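Local atomic coordinates of phenol hydroxylase component phN (Pseudomonas stutzeri, PDB entry 3U52), a protein that probably serves as the diiron-bearing hydroxylase subunit of a multicomponent phenol hydroxylase, which uses molecular oxygen to hydroxylate phenols. Residues Q86-A91 / K154-L159; H147-Y152 / M220-F225. One frame throughout, in Å; residues are numbered along the deposited sequence.

Contact 1 of 2, residues Q86-A91 / K154-L159; sequences QNISDA and KHFNGL. With CU (copper (II) ion), chain J.
F156 presents one end of its ring to two aliphatic groups of the loop 86-91, and this small apolar cluster makes up the direct contact. The CB methyl of A91 lies 3.8 Å from CE1 of F156, while CD1 of I88 comes to 4.3 Å from CZ of F156. Both methyls approach the ring obliquely. The chi1 of F156, -62°, sets CG opposite the carbonyl carbon and beside the backbone N, and with it the ring runs out toward the loop, with its CE1 and CZ atoms turned to the loop. The extended chi2 of I88 (175°) likewise carries CD1 forward. No hydrogen bond links the two segments and only 99 Å² is buried between them, so apolar packing alone joins them here; all three touching residues are nevertheless buried, because other parts of the protein close round them.

Beyond this cluster the segments stand apart. The nearest pair of CA atoms, A91 and F156, is 8.4 Å apart, and the partly exposed residues Q86, N87, S89 and D90 form the solvent side of the loop. H155, next to F156 in the chain, is buried but stays clear of the loop segment; its ND1 binds the copper ion at 2.1 Å. H494 of the C-terminal helix 490-498 supplies a second ligand through NE2, and the ring of H85 stacks on that of H155. This two-histidine copper site is separate from the two iron sites.

The contact lies where helix 125-155 gives way to a loop, facing the connection between helices 58-81 and 94-103. V94, at the start of helix 94-103, touches both I88 and F156, and W495 of helix 490-498 packs on I88 and A91.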
loop_
_atom_site.group_PDB
_atom_site.type_symbol
_atom_site.label_atom_id
_atom_site.label_comp_id
_atom_site.label_asym_id
_atom_site.label_seq_id
_atom_site.Cartn_x
_atom_site.Cartn_y
_atom_site.Cartn_z
ATOM N N GLN A 86 4.341 18.208 2.291
ATOM C CA GLN A 86 5.528 19.057 2.192
ATOM C C GLN A 86 6.218 18.963 0.840
ATOM O O GLN A 86 7.034 19.812 0.501
ATOM C CB GLN A 86 6.480 18.781 3.351
ATOM C CG GLN A 86 5.816 18.983 4.750
ATOM C CD GLN A 86 6.792 18.738 5.876
ATOM O OE1 GLN A 86 7.852 18.127 5.659
ATOM N NE2 GLN A 86 6.446 19.177 7.086
ATOM N N ASN A 87 5.868 17.947 0.053
ATOM C CA ASN A 87 6.520 17.719 -1.245
ATOM C C ASN A 87 5.762 18.218 -2.466
ATOM O O ASN A 87 6.233 18.042 -3.583
ATOM C CB ASN A 87 6.852 16.240 -1.426
ATOM C CG ASN A 87 7.776 15.719 -0.332
ATOM O OD1 ASN A 87 7.655 14.574 0.121
ATOM N ND2 ASN A 87 8.699 16.563 0.097
ATOM N N ILE A 88 4.636 18.891 -2.265
ATOM C CA ILE A 88 3.959 19.523 -3.388
ATOM C C ILE A 88 4.802 20.681 -3.932
ATOM O O ILE A 88 5.716 21.167 -3.254
ATOM C CB ILE A 88 2.493 19.987 -3.058
ATOM C CG1 ILE A 88 2.449 20.986 -1.893
ATOM C CG2 ILE A 88 1.538 18.759 -2.838
ATOM C CD1 ILE A 88 1.041 21.557 -1.615
ATOM N N SER A 89 4.530 21.094 -5.163
ATOM C CA SER A 89 5.311 22.147 -5.840
ATOM C C SER A 89 5.293 23.492 -5.051
ATOM O O SER A 89 6.345 24.139 -4.895
ATOM C CB SER A 89 4.796 22.338 -7.263
ATOM O OG SER A 89 3.383 22.544 -7.227
ATOM N N ASP A 90 4.113 23.870 -4.547
ATOM C CA ASP A 90 3.872 25.165 -3.847
ATOM C C ASP A 90 2.493 25.112 -3.231
ATOM O O ASP A 90 1.596 24.458 -3.776
ATOM C CB ASP A 90 3.887 26.333 -4.853
ATOM C CG ASP A 90 3.773 27.699 -4.161
ATOM O OD1 ASP A 90 2.685 28.285 -4.144
ATOM O OD2 ASP A 90 4.769 28.133 -3.549
ATOM N N ALA A 91 2.300 25.798 -2.106
ATOM C CA ALA A 91 1.021 25.780 -1.412
ATOM C C ALA A 91 -0.125 26.381 -2.267
ATOM O O ALA A 91 -1.290 26.076 -1.984
ATOM C CB ALA A 91 1.108 26.475 -0.094
ATOM N N LYS A 154 -5.774 18.910 7.469
ATOM C CA LYS A 154 -5.025 19.198 8.707
ATOM C C LYS A 154 -3.990 20.314 8.606
ATOM O O LYS A 154 -3.583 20.873 9.658
ATOM C CB LYS A 154 -4.340 17.937 9.216
ATOM C CG LYS A 154 -5.359 16.811 9.425
ATOM C CD LYS A 154 -4.728 15.580 10.030
ATOM C CE LYS A 154 -5.719 14.446 9.994
ATOM N NZ LYS A 154 -5.202 13.281 10.790
ATOM N N HIS A 155 -3.543 20.635 7.396
ATOM C CA HIS A 155 -2.390 21.535 7.243
ATOM C C HIS A 155 -2.665 22.806 6.442
ATOM O O HIS A 155 -1.788 23.693 6.382
ATOM C CB HIS A 155 -1.202 20.796 6.612
ATOM C CG HIS A 155 -0.605 19.771 7.528
ATOM N ND1 HIS A 155 0.258 20.114 8.550
ATOM C CD2 HIS A 155 -0.797 18.432 7.625
ATOM C CE1 HIS A 155 0.571 19.034 9.249
ATOM N NE2 HIS A 155 -0.037 17.992 8.695
ATOM N N PHE A 156 -3.824 22.845 5.782
ATOM C CA PHE A 156 -4.198 23.962 4.893
ATOM C C PHE A 156 -5.649 24.426 5.154
ATOM O O PHE A 156 -6.440 23.674 5.703
ATOM C CB PHE A 156 -4.008 23.584 3.400
ATOM C CG PHE A 156 -2.562 23.268 3.027
ATOM C CD1 PHE A 156 -1.658 24.285 2.722
ATOM C CD2 PHE A 156 -2.109 21.950 3.049
ATOM C CE1 PHE A 156 -0.316 24.000 2.414
ATOM C CE2 PHE A 156 -0.780 21.622 2.719
ATOM C CZ PHE A 156 0.127 22.653 2.390
ATOM N N ASN A 157 -5.987 25.653 4.754
ATOM C CA ASN A 157 -7.294 26.224 5.119
ATOM C C ASN A 157 -8.237 25.956 3.961
ATOM O O ASN A 157 -7.795 25.529 2.917
ATOM C CB ASN A 157 -7.159 27.716 5.465
ATOM C CG ASN A 157 -6.441 27.950 6.818
ATOM O OD1 ASN A 157 -6.709 27.241 7.784
ATOM N ND2 ASN A 157 -5.508 28.917 6.869
ATOM N N GLY A 158 -9.536 26.126 4.163
ATOM C CA GLY A 158 -10.480 26.069 3.079
ATOM C C GLY A 158 -10.981 24.677 2.708
ATOM O O GLY A 158 -11.808 24.541 1.807
ATOM N N LEU A 159 -10.527 23.643 3.407
ATOM C CA LEU A 159 -10.932 22.271 3.088
ATOM C C LEU A 159 -11.869 21.721 4.159
ATOM O O LEU A 159 -12.279 20.579 4.072
ATOM C CB LEU A 159 -9.685 21.347 2.981
ATOM C CG LEU A 159 -8.798 21.619 1.771
ATOM C CD1 LEU A 159 -7.385 21.859 2.191
ATOM C CD2 LEU A 159 -8.879 20.442 0.844
HETATM CU CU CU J . 0.861 22.113 8.541
#

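Contact 2 of 2, residues H147-Y152 / M220-F225; sequences HAMSHY and MATVTF. With XE (xenon), chain V.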
loop_
_atom_site.group_PDB
_atom_site.type_symbol
_atom_site.label_atom_id
_atom_site.label_comp_id
_atom_site.label_asym_id
_atom_site.label_seq_id
_atom_site.Cartn_x
_atom_site.Cartn_y
_atom_site.Cartn_z
ATOM N N HIS A 147 -11.014 10.709 2.310
ATOM C CA HIS A 147 -9.831 10.158 2.983
ATOM C C HIS A 147 -8.573 10.741 2.374
ATOM O O HIS A 147 -7.641 11.056 3.111
ATOM C CB HIS A 147 -9.873 8.615 2.955
ATOM C CG HIS A 147 -10.977 8.055 3.809
ATOM N ND1 HIS A 147 -11.646 6.891 3.514
ATOM C CD2 HIS A 147 -11.488 8.485 4.980
ATOM C CE1 HIS A 147 -12.549 6.648 4.440
ATOM N NE2 HIS A 147 -12.479 7.606 5.339
ATOM N N ALA A 148 -8.578 10.950 1.052
ATOM C CA ALA A 148 -7.415 11.506 0.330
ATOM C C ALA A 148 -7.063 12.910 0.800
ATOM O O ALA A 148 -5.893 13.228 0.978
ATOM C CB ALA A 148 -7.628 11.520 -1.206
ATOM N N MET A 149 -8.094 13.741 0.946
ATOM C CA MET A 149 -7.979 15.152 1.302
ATOM C C MET A 149 -7.775 15.367 2.805
ATOM O O MET A 149 -7.428 16.465 3.242
ATOM C CB MET A 149 -9.231 15.907 0.874
ATOM C CG MET A 149 -9.416 16.078 -0.657
ATOM S SD MET A 149 -7.904 16.822 -1.318
ATOM C CE MET A 149 -6.952 15.478 -2.021
ATOM N N SER A 150 -7.951 14.307 3.581
ATOM C CA SER A 150 -7.971 14.409 5.015
ATOM C C SER A 150 -6.715 15.069 5.558
ATOM O O SER A 150 -6.782 15.947 6.407
ATOM C CB SER A 150 -8.097 13.024 5.616
ATOM O OG SER A 150 -8.448 13.165 6.973
ATOM N N HIS A 151 -5.575 14.664 5.024
ATOM C CA HIS A 151 -4.296 15.100 5.544
ATOM C C HIS A 151 -4.058 16.541 5.071
ATOM O O HIS A 151 -3.445 17.327 5.798
ATOM C CB HIS A 151 -3.179 14.159 5.053
ATOM C CG HIS A 151 -1.824 14.479 5.626
ATOM N ND1 HIS A 151 -1.491 14.212 6.939
ATOM C CD2 HIS A 151 -0.744 15.082 5.077
ATOM C CE1 HIS A 151 -0.240 14.577 7.154
ATOM N NE2 HIS A 151 0.236 15.102 6.035
ATOM N N TYR A 152 -4.592 16.902 3.907
ATOM C CA TYR A 152 -4.466 18.306 3.424
ATOM C C TYR A 152 -5.256 19.255 4.317
ATOM O O TYR A 152 -4.788 20.353 4.640
ATOM C CB TYR A 152 -4.846 18.464 1.954
ATOM C CG TYR A 152 -3.812 17.911 0.984
ATOM C CD1 TYR A 152 -4.001 16.694 0.346
ATOM C CD2 TYR A 152 -2.649 18.649 0.686
ATOM C CE1 TYR A 152 -3.037 16.200 -0.570
ATOM C CE2 TYR A 152 -1.683 18.167 -0.167
ATOM C CZ TYR A 152 -1.882 16.951 -0.812
ATOM O OH TYR A 152 -0.899 16.498 -1.673
ATOM N N MET A 220 0.984 13.031 -4.264
ATOM C CA MET A 220 0.923 11.587 -4.380
ATOM C C MET A 220 -0.435 11.023 -4.013
ATOM O O MET A 220 -0.886 10.056 -4.641
ATOM C CB MET A 220 1.980 10.943 -3.508
ATOM C CG MET A 220 1.972 9.421 -3.578
ATOM S SD MET A 220 3.206 8.696 -2.438
ATOM C CE MET A 220 4.711 9.443 -3.061
ATOM N N ALA A 221 -1.096 11.613 -3.031
ATOM C CA ALA A 221 -2.441 11.160 -2.643
ATOM C C ALA A 221 -3.460 11.225 -3.766
ATOM O O ALA A 221 -4.175 10.249 -4.047
ATOM C CB ALA A 221 -2.947 11.936 -1.423
ATOM N N THR A 222 -3.543 12.391 -4.400
ATOM C CA THR A 222 -4.502 12.619 -5.494
ATOM C C THR A 222 -4.150 11.723 -6.716
ATOM O O THR A 222 -5.034 11.058 -7.336
ATOM C CB THR A 222 -4.595 14.158 -5.815
ATOM O OG1 THR A 222 -5.071 14.866 -4.648
ATOM C CG2 THR A 222 -5.501 14.472 -7.049
ATOM N N VAL A 223 -2.862 11.636 -7.051
ATOM C CA VAL A 223 -2.539 10.885 -8.243
ATOM C C VAL A 223 -2.856 9.385 -8.031
ATOM O O VAL A 223 -3.331 8.710 -8.948
ATOM C CB VAL A 223 -1.135 11.166 -8.802
ATOM C CG1 VAL A 223 -0.077 10.464 -7.993
ATOM C CG2 VAL A 223 -1.079 10.680 -10.242
ATOM N N THR A 224 -2.664 8.913 -6.804
ATOM C CA THR A 224 -2.954 7.527 -6.425
ATOM C C THR A 224 -4.465 7.295 -6.480
ATOM O O THR A 224 -4.916 6.261 -6.960
ATOM C CB THR A 224 -2.417 7.218 -5.008
ATOM O OG1 THR A 224 -0.993 7.391 -5.018
ATOM C CG2 THR A 224 -2.756 5.765 -4.575
ATOM N N PHE A 225 -5.245 8.247 -5.942
ATOM C CA PHE A 225 -6.677 8.155 -6.128
ATOM C C PHE A 225 -7.002 8.059 -7.636
ATOM O O PHE A 225 -7.759 7.184 -8.047
ATOM C CB PHE A 225 -7.470 9.308 -5.501
ATOM C CG PHE A 225 -8.882 9.335 -6.012
ATOM C CD1 PHE A 225 -9.797 8.361 -5.577
ATOM C CD2 PHE A 225 -9.271 10.224 -7.015
ATOM C CE1 PHE A 225 -11.090 8.306 -6.110
ATOM C CE2 PHE A 225 -10.569 10.175 -7.554
ATOM C CZ PHE A 225 -11.473 9.208 -7.102
HETATM XE XE XE V . -8.698 13.367 -4.532
#
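A148 through its backbone O and Y152 through its ring edge meet A221, and M149 through CE meets T222; these are van der Waals contacts, with no hydrogen bond across the pair. The A221 CB methyl sits 4.0 Å from the backbone O of A148, and it lies at the edge of the Y152 ring, near its plane, 4.3 Å from CE1. M149 starts away from helix 220-250, but bends at chi2 (-53°) and chi3 (100°) to bring CE to 3.3 Å from OG1 of T222.

The two helical segments run antiparallel, at 174° with axes 9.4 Å apart. Helix 125-155 supplies the iron ligands E138 and H141 before this segment, and helix 220-250 supplies E233 and H236 after it, as expected for the four-helix bundle of diiron hydroxylases.

Xenon occupies a largely apolar pocket beside the contact, 3.7 Å from CE of M149, 3.9 Å from OG1 of T222 and 4.0 Å from CB of A148; F100 is the fourth residue of the pocket.

Hydrogen bonds hold the polar groups from outside or within one helix. D219 pairs through OD1 with Y152 OH and through OD2 with T222 OG1. T224 OG1 donates to M220 O.

How the contacts relate
From the N terminus, helix 58-81 leads into the loop 86-91, and helices 94-103, 105-121 and 125-155 follow before contact 1 closes this largely helical excursion of 62 residues. Contact 2 starts about two turns earlier on helix 125-155 and closes a second excursion, of 67 residues, at the start of helix 220-250. Because 147-152 lies inside the first loop and 220-225 beyond it, the two closures cross instead of nesting. Their centres are 11 Å apart, and they touch directly: CG2 of I88 is 3.5 Å from OH of Y152. Helix 125-155 thus joins the copper-bearing end of the fold to the helix pair that lines a xenon pocket.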